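Long-range contacts in ammonium transporter (PDB 6EU6), which probably senses ammonium at the membrane and signals it to an attached histidine kinase, as a trimeric member of the ammonium transporter family: residues F59-F67 with G76-L85; T242-A253 with L269-I280. All coordinates share one frame; numbering follows the deposited sequence.

Contact 1. Residues F59-F67 with G76-L85; sequences FSVGFGFMF and GIDLFFANDL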
# COMPACT_ATOMS: atom_id res chain seq x y z
N PHE A 59 -12.05 -21.22 -0.76
CA PHE A 59 -12.63 -21.54 0.53
C PHE A 59 -13.44 -22.85 0.44
O PHE A 59 -13.32 -23.73 1.31
CB PHE A 59 -13.51 -20.42 1.03
CG PHE A 59 -14.31 -20.75 2.27
CD1 PHE A 59 -13.75 -20.67 3.53
CD2 PHE A 59 -15.64 -21.08 2.17
CE1 PHE A 59 -14.49 -21.00 4.66
CE2 PHE A 59 -16.38 -21.40 3.30
CZ PHE A 59 -15.80 -21.39 4.52
N SER A 60 -14.22 -23.01 -0.61
CA SER A 60 -15.19 -24.13 -0.63
C SER A 60 -14.49 -25.45 -0.95
O SER A 60 -14.66 -26.46 -0.23
CB SER A 60 -16.25 -23.88 -1.70
OG SER A 60 -16.92 -22.69 -1.40
N VAL A 61 -13.78 -25.48 -2.06
CA VAL A 61 -13.12 -26.72 -2.48
C VAL A 61 -11.63 -26.71 -2.67
O VAL A 61 -10.93 -27.73 -2.38
CB VAL A 61 -13.79 -27.33 -3.72
CG1 VAL A 61 -15.28 -27.43 -3.48
CG2 VAL A 61 -13.55 -26.51 -4.92
N GLY A 62 -11.10 -25.58 -3.12
CA GLY A 62 -9.67 -25.58 -3.48
C GLY A 62 -8.73 -25.96 -2.37
O GLY A 62 -7.81 -26.76 -2.54
N PHE A 63 -8.90 -25.34 -1.19
CA PHE A 63 -8.02 -25.61 -0.11
C PHE A 63 -8.06 -27.13 0.23
O PHE A 63 -7.02 -27.72 0.54
CB PHE A 63 -8.35 -24.78 1.12
CG PHE A 63 -7.39 -24.97 2.26
CD1 PHE A 63 -6.22 -24.18 2.36
CD2 PHE A 63 -7.61 -25.94 3.26
CE1 PHE A 63 -5.33 -24.35 3.38
CE2 PHE A 63 -6.69 -26.15 4.25
CZ PHE A 63 -5.55 -25.34 4.35
N GLY A 64 -9.25 -27.73 0.20
CA GLY A 64 -9.35 -29.14 0.57
C GLY A 64 -8.62 -30.04 -0.42
O GLY A 64 -7.81 -30.86 -0.03
N PHE A 65 -8.86 -29.81 -1.69
CA PHE A 65 -8.18 -30.57 -2.73
C PHE A 65 -6.67 -30.45 -2.61
O PHE A 65 -5.94 -31.41 -2.88
CB PHE A 65 -8.57 -30.11 -4.12
CG PHE A 65 -9.92 -30.56 -4.59
CD1 PHE A 65 -10.62 -31.60 -3.99
CD2 PHE A 65 -10.49 -29.96 -5.70
CE1 PHE A 65 -11.88 -32.00 -4.46
CE2 PHE A 65 -11.71 -30.40 -6.22
CZ PHE A 65 -12.44 -31.43 -5.59
N MET A 66 -6.20 -29.26 -2.23
CA MET A 66 -4.78 -28.96 -2.22
C MET A 66 -4.07 -29.50 -0.96
O MET A 66 -2.98 -30.06 -1.02
CB MET A 66 -4.58 -27.44 -2.27
CG MET A 66 -3.10 -27.04 -2.44
SD MET A 66 -3.06 -25.39 -3.25
CE MET A 66 -1.27 -25.03 -3.22
N PHE A 67 -4.68 -29.29 0.19
CA PHE A 67 -4.02 -29.55 1.47
C PHE A 67 -4.71 -30.59 2.38
O PHE A 67 -4.13 -30.95 3.42
CB PHE A 67 -3.88 -28.23 2.26
CG PHE A 67 -2.89 -27.29 1.64
CD1 PHE A 67 -1.50 -27.58 1.63
CD2 PHE A 67 -3.32 -26.14 1.03
CE1 PHE A 67 -0.61 -26.70 0.99
CE2 PHE A 67 -2.43 -25.24 0.47
CZ PHE A 67 -1.09 -25.54 0.41
N GLY A 76 -6.46 -34.04 -2.32
CA GLY A 76 -6.90 -33.94 -0.95
C GLY A 76 -8.37 -34.25 -0.81
O GLY A 76 -9.12 -33.93 -1.71
N ILE A 77 -8.81 -34.80 0.30
CA ILE A 77 -10.23 -35.23 0.35
C ILE A 77 -11.00 -34.78 1.57
O ILE A 77 -12.11 -35.24 1.81
CB ILE A 77 -10.37 -36.77 0.17
CG1 ILE A 77 -9.79 -37.54 1.37
CG2 ILE A 77 -9.74 -37.22 -1.15
CD1 ILE A 77 -9.87 -39.05 1.27
N ASP A 78 -10.44 -33.85 2.31
CA ASP A 78 -11.20 -33.17 3.34
C ASP A 78 -10.71 -31.73 3.44
O ASP A 78 -9.99 -31.29 2.54
CB ASP A 78 -11.13 -33.95 4.65
CG ASP A 78 -9.80 -33.92 5.31
OD1 ASP A 78 -8.81 -33.31 4.85
OD2 ASP A 78 -9.75 -34.59 6.36
N LEU A 79 -11.16 -31.03 4.47
CA LEU A 79 -10.95 -29.61 4.73
C LEU A 79 -11.69 -28.72 3.72
O LEU A 79 -11.42 -27.51 3.57
CB LEU A 79 -9.48 -29.28 4.73
CG LEU A 79 -8.66 -29.91 5.85
CD1 LEU A 79 -7.18 -29.72 5.66
CD2 LEU A 79 -9.11 -29.33 7.18
N PHE A 80 -12.69 -29.30 3.08
CA PHE A 80 -13.64 -28.50 2.34
C PHE A 80 -14.38 -27.53 3.28
O PHE A 80 -14.75 -27.91 4.41
CB PHE A 80 -14.61 -29.39 1.56
CG PHE A 80 -13.91 -30.37 0.70
CD1 PHE A 80 -13.08 -29.91 -0.32
CD2 PHE A 80 -14.01 -31.74 0.94
CE1 PHE A 80 -12.41 -30.79 -1.13
CE2 PHE A 80 -13.33 -32.63 0.14
CZ PHE A 80 -12.52 -32.17 -0.90
N PHE A 81 -14.57 -26.27 2.83
CA PHE A 81 -15.25 -25.25 3.63
C PHE A 81 -14.50 -25.01 4.93
O PHE A 81 -15.11 -24.66 5.97
CB PHE A 81 -16.70 -25.61 3.91
CG PHE A 81 -17.50 -25.86 2.67
CD1 PHE A 81 -17.86 -24.80 1.83
CD2 PHE A 81 -17.87 -27.14 2.31
CE1 PHE A 81 -18.55 -25.01 0.70
CE2 PHE A 81 -18.57 -27.35 1.18
CZ PHE A 81 -18.93 -26.29 0.38
N ALA A 82 -13.20 -25.29 4.89
CA ALA A 82 -12.34 -25.20 6.05
C ALA A 82 -12.79 -26.13 7.19
O ALA A 82 -12.58 -25.81 8.34
CB ALA A 82 -12.26 -23.77 6.53
N ASN A 83 -13.33 -27.29 6.86
CA ASN A 83 -13.98 -28.18 7.85
C ASN A 83 -12.95 -28.69 8.83
O ASN A 83 -12.05 -29.43 8.48
CB ASN A 83 -14.71 -29.35 7.13
CG ASN A 83 -15.40 -30.31 8.10
OD1 ASN A 83 -15.02 -30.41 9.23
ND2 ASN A 83 -16.48 -30.90 7.68
N ASP A 84 -13.14 -28.26 10.08
CA ASP A 84 -12.33 -28.61 11.21
C ASP A 84 -10.93 -28.08 11.16
O ASP A 84 -10.03 -28.64 11.78
CB ASP A 84 -12.34 -30.12 11.42
CG ASP A 84 -13.59 -30.58 12.06
OD1 ASP A 84 -14.27 -29.68 12.63
OD2 ASP A 84 -13.88 -31.81 12.00
N LEU A 85 -10.74 -26.95 10.52
CA LEU A 85 -9.39 -26.38 10.40
C LEU A 85 -8.73 -26.27 11.77
O LEU A 85 -7.67 -26.83 11.98
CB LEU A 85 -9.45 -24.99 9.73
CG LEU A 85 -8.13 -24.48 9.20
CD1 LEU A 85 -7.66 -25.32 8.03
CD2 LEU A 85 -8.33 -23.05 8.74
O HOH W 1 -11.49 -26.11 1.01
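In Phe-59 the ring turns away from the backbone N, CG anti to it (chi1 172°), which carries CE2 to the edge of the Phe-81 ring. Phe-81, with CG anti to its carbonyl carbon, crosses Phe-59 at about a right angle. The CA of Phe-81 lies over one face of the Phe-59 ring, a CH-pi contact at 4.2 Å from CA to the ring centroid. This is a helix end packed against the loop that returns along it after the short antiparallel strand pair 70-71 and 75-76: 59-67 closes helix 40-67 of the transporter fold, and 76-85 precedes helix 93-114.

The face of the Phe-81 ring sits over the carbonyl O of Ser-60. The same carbonyl accepts from Phe-81 N, 3.1 Å from N to O, with the donor 37° out of the carbonyl plane. Phe-59 O takes only a weak bond from that N. Both carbonyls belong to a pi-helical turn at 59-62.

Phe-80 points its ring edge at Val-61 O and at CD1 of Phe-65. The two rings are nearly perpendicular, at 88°. Gly-64 packs closely here; its CA is 3.0 Å from Asp-78 O, and a CB would clash with Phe-80. Phe-63 meets CD1 of Leu-79 near its ring plane, while helix 93-114 also packs on Phe-63. At the other end, Gly-76 N donates to Phe-65 O at 2.7 Å. A water joins the two backbones: it donates to Phe-59 O and to Leu-79 O and accepts from Gly-64 N, 2.9 Å away.

Contact 2. Residues T242-A253 with L269-I280; sequences TNMAAASAGVSA and LFTAILAGLVAI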
# COMPACT_ATOMS: atom_id res chain seq x y z
N THR A 242 14.76 -11.47 -2.60
CA THR A 242 13.71 -11.11 -3.51
C THR A 242 14.02 -9.75 -4.17
O THR A 242 13.89 -9.59 -5.33
CB THR A 242 12.38 -11.08 -2.73
OG1 THR A 242 12.14 -12.40 -2.22
CG2 THR A 242 11.24 -10.64 -3.60
N ASN A 243 14.49 -8.79 -3.37
CA ASN A 243 14.78 -7.47 -3.86
C ASN A 243 15.92 -7.49 -4.86
O ASN A 243 15.91 -6.82 -5.93
CB ASN A 243 15.14 -6.53 -2.73
CG ASN A 243 15.12 -5.10 -3.20
OD1 ASN A 243 14.06 -4.53 -3.42
ND2 ASN A 243 16.32 -4.50 -3.34
N MET A 244 16.92 -8.27 -4.52
CA MET A 244 18.08 -8.28 -5.38
C MET A 244 17.78 -8.95 -6.72
O MET A 244 18.35 -8.55 -7.72
CB MET A 244 19.30 -8.97 -4.70
CG MET A 244 19.74 -8.32 -3.42
SD MET A 244 20.07 -6.59 -3.63
CE MET A 244 21.37 -6.56 -4.88
N ALA A 245 16.92 -9.98 -6.75
CA ALA A 245 16.57 -10.62 -8.02
C ALA A 245 15.85 -9.59 -8.90
O ALA A 245 16.17 -9.50 -10.10
CB ALA A 245 15.72 -11.89 -7.88
N ALA A 246 14.86 -8.85 -8.35
CA ALA A 246 14.13 -7.83 -9.10
C ALA A 246 15.10 -6.76 -9.64
O ALA A 246 15.06 -6.37 -10.84
CB ALA A 246 13.07 -7.17 -8.27
N ALA A 247 15.97 -6.29 -8.77
CA ALA A 247 16.84 -5.19 -9.16
C ALA A 247 17.82 -5.65 -10.26
O ALA A 247 18.01 -4.97 -11.25
CB ALA A 247 17.60 -4.72 -7.97
N SER A 248 18.37 -6.84 -10.11
CA SER A 248 19.31 -7.37 -11.12
C SER A 248 18.59 -7.64 -12.40
O SER A 248 19.15 -7.42 -13.45
CB SER A 248 20.06 -8.64 -10.65
OG SER A 248 20.44 -8.38 -9.31
N ALA A 249 17.37 -8.20 -12.32
CA ALA A 249 16.60 -8.41 -13.52
C ALA A 249 16.37 -7.12 -14.29
O ALA A 249 16.54 -7.07 -15.53
CB ALA A 249 15.30 -9.20 -13.27
N GLY A 250 16.06 -6.04 -13.56
CA GLY A 250 15.86 -4.78 -14.21
C GLY A 250 17.14 -4.23 -14.85
O GLY A 250 17.09 -3.66 -15.95
N VAL A 251 18.27 -4.34 -14.16
CA VAL A 251 19.51 -3.73 -14.66
C VAL A 251 19.98 -4.51 -15.91
O VAL A 251 20.45 -3.91 -16.87
CB VAL A 251 20.58 -3.61 -13.56
CG1 VAL A 251 21.96 -3.23 -14.13
CG2 VAL A 251 20.16 -2.52 -12.50
N SER A 252 19.84 -5.85 -15.86
CA SER A 252 20.24 -6.70 -16.98
C SER A 252 19.38 -6.32 -18.15
O SER A 252 19.87 -6.19 -19.25
CB SER A 252 20.08 -8.18 -16.64
OG SER A 252 20.84 -8.34 -15.45
N ALA A 253 18.09 -6.11 -17.90
CA ALA A 253 17.20 -5.67 -18.95
C ALA A 253 17.56 -4.31 -19.53
O ALA A 253 17.46 -4.14 -20.75
CB ALA A 253 15.75 -5.66 -18.46
N LEU A 269 11.13 -3.72 -19.97
CA LEU A 269 11.78 -3.53 -18.68
C LEU A 269 10.89 -4.08 -17.55
O LEU A 269 11.36 -4.76 -16.64
CB LEU A 269 12.06 -2.06 -18.45
CG LEU A 269 12.54 -1.70 -17.05
CD1 LEU A 269 13.93 -2.24 -16.83
CD2 LEU A 269 12.53 -0.19 -16.87
N PHE A 270 9.58 -3.79 -17.62
CA PHE A 270 8.66 -4.33 -16.61
C PHE A 270 8.62 -5.82 -16.66
O PHE A 270 8.70 -6.50 -15.62
CB PHE A 270 7.19 -3.85 -16.83
CG PHE A 270 6.99 -2.33 -16.78
CD1 PHE A 270 7.54 -1.57 -15.82
CD2 PHE A 270 6.15 -1.72 -17.66
CE1 PHE A 270 7.38 -0.19 -15.76
CE2 PHE A 270 5.96 -0.35 -17.62
CZ PHE A 270 6.56 0.40 -16.64
N THR A 271 8.50 -6.36 -17.87
CA THR A 271 8.49 -7.83 -18.04
C THR A 271 9.67 -8.45 -17.32
O THR A 271 9.54 -9.45 -16.66
CB THR A 271 8.48 -8.20 -19.54
OG1 THR A 271 7.30 -7.70 -20.11
CG2 THR A 271 8.53 -9.70 -19.76
N ALA A 272 10.85 -7.89 -17.51
CA ALA A 272 12.00 -8.49 -16.95
C ALA A 272 12.01 -8.45 -15.40
O ALA A 272 12.42 -9.42 -14.76
CB ALA A 272 13.23 -7.82 -17.53
N ILE A 273 11.61 -7.29 -14.81
CA ILE A 273 11.54 -7.12 -13.39
C ILE A 273 10.59 -8.17 -12.80
O ILE A 273 10.96 -8.89 -11.89
CB ILE A 273 11.12 -5.68 -13.02
CG1 ILE A 273 12.29 -4.76 -13.40
CG2 ILE A 273 10.83 -5.63 -11.54
CD1 ILE A 273 11.95 -3.29 -13.40
N LEU A 274 9.39 -8.25 -13.36
CA LEU A 274 8.43 -9.17 -12.82
C LEU A 274 8.87 -10.65 -13.00
O LEU A 274 8.63 -11.46 -12.11
CB LEU A 274 7.07 -8.93 -13.45
CG LEU A 274 6.34 -7.62 -13.31
CD1 LEU A 274 4.89 -7.86 -13.78
CD2 LEU A 274 6.36 -7.17 -11.89
N ALA A 275 9.47 -10.97 -14.15
CA ALA A 275 10.02 -12.32 -14.37
C ALA A 275 11.09 -12.68 -13.37
O ALA A 275 11.14 -13.78 -12.87
CB ALA A 275 10.54 -12.49 -15.79
N GLY A 276 11.92 -11.73 -13.00
CA GLY A 276 12.88 -12.01 -11.96
C GLY A 276 12.29 -12.27 -10.60
O GLY A 276 12.78 -13.16 -9.90
N LEU A 277 11.24 -11.50 -10.25
CA LEU A 277 10.47 -11.77 -9.10
C LEU A 277 9.88 -13.19 -9.10
O LEU A 277 9.98 -13.90 -8.12
CB LEU A 277 9.45 -10.68 -8.85
CG LEU A 277 10.10 -9.34 -8.37
CD1 LEU A 277 9.21 -8.13 -8.68
CD2 LEU A 277 10.48 -9.35 -6.89
N VAL A 278 9.28 -13.55 -10.20
CA VAL A 278 8.66 -14.87 -10.35
C VAL A 278 9.75 -15.93 -10.13
O VAL A 278 9.59 -16.83 -9.31
CB VAL A 278 7.97 -15.03 -11.70
CG1 VAL A 278 7.69 -16.51 -11.97
CG2 VAL A 278 6.65 -14.22 -11.74
N ALA A 279 10.91 -15.73 -10.74
CA ALA A 279 11.94 -16.75 -10.68
C ALA A 279 12.48 -16.97 -9.30
O ALA A 279 12.66 -18.14 -8.84
CB ALA A 279 13.06 -16.44 -11.64
N ILE A 280 12.70 -15.86 -8.57
CA ILE A 280 13.28 -15.95 -7.24
C ILE A 280 12.30 -16.55 -6.22
O ILE A 280 12.71 -17.04 -5.19
CB ILE A 280 13.86 -14.62 -6.77
CG1 ILE A 280 14.86 -14.85 -5.68
CG2 ILE A 280 12.75 -13.69 -6.23
CD1 ILE A 280 16.12 -15.56 -6.14
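Leu-277 sets CD2 against CG2 of Thr-242, 3.6 Å apart. Its CG lies beside the backbone N, anti to the carbonyl carbon (chi1 -71°), which brings CD2 to Thr-242. CG and both methyls also touch CB of Ala-246. Cutting Leu-277 back to an alanine is likely to take CD2 from the Thr-242 methyl, weaken the packing on Ala-246 CB and open a gap there. CB of Ile-280 presses on CB of Ala-245 at 3.5 Å, a tight pair. Ala-253 CB and Ala-272 CB are tighter still, at 3.4 Å. Between these ends, Ala-249 CB rests on Ala-272 O and on CA of Gly-276, where a side chain would clash. Ile-273 lays CG1 on Gly-250 CA, 3.7 Å away.

No hydrogen bond crosses the interface. Ala-245, Ala-249 and Ala-253 recur every four residues and face Ala-272 and Gly-276. This small-xxx-small packing joins two antiparallel helices of the ammonium transporter fold, axes 7.6 Å apart and N-to-C directions at 148°. Farther out, Asn-243 ND2 bonds to Ser-55 OG of the third subunit. Helix 289-312 packs on Ser-248 and Ala-275, helix 322-340 on Leu-274, and helix 206-226 on Thr-242.

Contact 1 and contact 2 lie on opposite sides of the chain's centre. Their own centres are about 34 Å apart, their nearest atoms about 15 Å. Both reach the trimer interfaces: Phe-59 of contact 1 packs on Met-244 of the second subunit, and Met-244 of contact 2 on Leu-56 of the third. Dodecyl maltoside lies about 7 Å from the side chain of Ser-60 and about 9 Å from that of Leu-269. A MES molecule, probably from the crystallisation liquor, is about 6 Å from the Phe-67 side chain. Neither contact supplies a residue to the nonyl maltoside pocket, which is lined by Ile-183, Pro-187, Tyr-192, Gly-196 and Leu-314 to Ile-316.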